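Local coordinates for protein Crov588 (Cafeteriavirus, PDB 6NYR) that is of unknown function but folds as a circular leucine-rich repeat solenoid built largely from FNIP repeats, at residues L601-T606 and L623-T628. Numbering follows the deposited sequence.
Sequences LPNGLT and LPCSLT
Pro624, Asn603 and Thr606 bury the most surface where 601-606 meets 623-628, equivalent loops of successive coils. Each loop makes a type I turn, Pro602 to Leu605 and Pro624 to Leu627. The Pro624 ring fits against the first turn. Its CG lies 3.6 Å from Leu601 CB, and the two side chains cross obliquely. The same CG is 3.7 Å from Leu605 CB, whose side chain runs alongside the ring. Leu601 and Leu605 continue inward onto Leu586. Asn603 bonds twice to the next turn. Its CG sits anti to the carbonyl carbon, beside the backbone N, and chi2 of -53° turns OD1 to Cys625 N. Asn603 OD1 accepts Cys625 N at 3.2 Å on a lone pair in the amide plane. Asn603 O accepts Ser626 N at 2.8 Å, nearly along the C=O axis, though the bond is bent at the hydrogen (138°). Thr606 O accepts Thr628 N at 2.9 Å in a straighter bond (163°). Thr606 CB lies 3.9 Å from Thr628 OG1, and Thr606 CG2 4.0 Å from Ser626 O. Thr606 OG1 turns instead to Thr584 O of the preceding coil. Turn stacked on turn, with leucines inward and bonds leading into parallel strands 607-609 and 629-631, is typical of a leucine-rich repeat solenoid.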
loop_
_atom_site.group_PDB
_atom_site.type_symbol
_atom_site.label_atom_id
_atom_site.label_comp_id
_atom_site.label_asym_id
_atom_site.label_seq_id
_atom_site.Cartn_x
_atom_site.Cartn_y
_atom_site.Cartn_z
ATOM N N LEU A 601 37.369 2.624 -11.379
ATOM C CA LEU A 601 35.978 3.062 -11.321
ATOM C C LEU A 601 35.723 4.089 -12.417
ATOM O O LEU A 601 36.439 5.096 -12.483
ATOM C CB LEU A 601 35.673 3.664 -9.956
ATOM C CG LEU A 601 35.864 2.767 -8.733
ATOM C CD1 LEU A 601 35.542 3.532 -7.454
ATOM C CD2 LEU A 601 34.990 1.532 -8.824
ATOM N N PRO A 602 34.745 3.876 -13.296
ATOM C CA PRO A 602 34.463 4.871 -14.340
ATOM C C PRO A 602 34.245 6.258 -13.755
ATOM O O PRO A 602 33.505 6.431 -12.784
ATOM C CB PRO A 602 33.188 4.337 -15.006
ATOM C CG PRO A 602 33.213 2.870 -14.758
ATOM C CD PRO A 602 33.904 2.668 -13.434
ATOM N N ASN A 603 34.901 7.256 -14.357
ATOM C CA ASN A 603 34.834 8.614 -13.826
ATOM C C ASN A 603 33.423 9.188 -13.893
ATOM O O ASN A 603 33.077 10.060 -13.088
ATOM C CB ASN A 603 35.809 9.516 -14.585
ATOM C CG ASN A 603 37.221 9.441 -14.038
ATOM O OD1 ASN A 603 37.445 9.631 -12.838
ATOM N ND2 ASN A 603 38.183 9.156 -14.909
ATOM N N GLY A 604 32.602 8.722 -14.830
ATOM C CA GLY A 604 31.238 9.198 -14.935
ATOM C C GLY A 604 30.273 8.597 -13.946
ATOM O O GLY A 604 29.089 8.950 -13.939
ATOM N N LEU A 605 30.759 7.697 -13.094
ATOM C CA LEU A 605 29.927 7.078 -12.071
ATOM C C LEU A 605 29.436 8.134 -11.097
ATOM O O LEU A 605 30.214 8.959 -10.614
ATOM C CB LEU A 605 30.738 6.002 -11.352
ATOM C CG LEU A 605 30.017 4.916 -10.565
ATOM C CD1 LEU A 605 29.202 3.988 -11.421
ATOM C CD2 LEU A 605 31.087 4.118 -9.792
ATOM N N THR A 606 28.137 8.112 -10.814
ATOM C CA THR A 606 27.546 9.060 -9.881
ATOM C C THR A 606 27.177 8.445 -8.543
ATOM O O THR A 606 27.229 9.138 -7.524
ATOM C CB THR A 606 26.286 9.693 -10.493
ATOM O OG1 THR A 606 25.366 8.659 -10.874
ATOM C CG2 THR A 606 26.642 10.535 -11.711
ATOM N N LEU A 623 38.446 7.443 -6.648
ATOM C CA LEU A 623 37.005 7.658 -6.720
ATOM C C LEU A 623 36.646 8.414 -7.998
ATOM O O LEU A 623 37.404 9.281 -8.443
ATOM C CB LEU A 623 36.529 8.440 -5.502
ATOM C CG LEU A 623 36.587 7.679 -4.177
ATOM C CD1 LEU A 623 36.025 8.529 -3.045
ATOM C CD2 LEU A 623 35.839 6.362 -4.259
ATOM N N PRO A 624 35.506 8.097 -8.611
ATOM C CA PRO A 624 35.143 8.753 -9.878
ATOM C C PRO A 624 34.988 10.261 -9.739
ATOM O O PRO A 624 34.486 10.766 -8.730
ATOM C CB PRO A 624 33.812 8.083 -10.259
ATOM C CG PRO A 624 33.851 6.747 -9.570
ATOM C CD PRO A 624 34.574 7.007 -8.260
ATOM N N CYS A 625 35.396 10.979 -10.794
ATOM C CA CYS A 625 35.359 12.434 -10.803
ATOM C C CYS A 625 33.953 13.015 -10.906
ATOM O O CYS A 625 33.792 14.224 -10.705
ATOM C CB CYS A 625 36.182 12.976 -11.972
ATOM S SG CYS A 625 37.917 12.495 -11.971
ATOM N N SER A 626 32.948 12.212 -11.242
ATOM C CA SER A 626 31.572 12.691 -11.288
ATOM C C SER A 626 30.763 12.266 -10.078
ATOM O O SER A 626 29.571 12.585 -9.999
ATOM C CB SER A 626 30.859 12.195 -12.551
ATOM O OG SER A 626 31.229 12.952 -13.682
ATOM N N LEU A 627 31.376 11.565 -9.137
ATOM C CA LEU A 627 30.614 10.900 -8.095
ATOM C C LEU A 627 29.907 11.910 -7.208
ATOM O O LEU A 627 30.510 12.896 -6.767
ATOM C CB LEU A 627 31.527 10.015 -7.256
ATOM C CG LEU A 627 30.755 9.103 -6.299
ATOM C CD1 LEU A 627 31.220 7.673 -6.483
ATOM C CD2 LEU A 627 30.945 9.571 -4.877
ATOM N N THR A 628 28.625 11.646 -6.933
ATOM C CA THR A 628 27.815 12.507 -6.094
ATOM C C THR A 628 27.344 11.843 -4.812
ATOM O O THR A 628 27.045 12.559 -3.846
ATOM C CB THR A 628 26.570 12.988 -6.859
ATOM O OG1 THR A 628 25.825 11.849 -7.317
ATOM C CG2 THR A 628 26.960 13.857 -8.049
#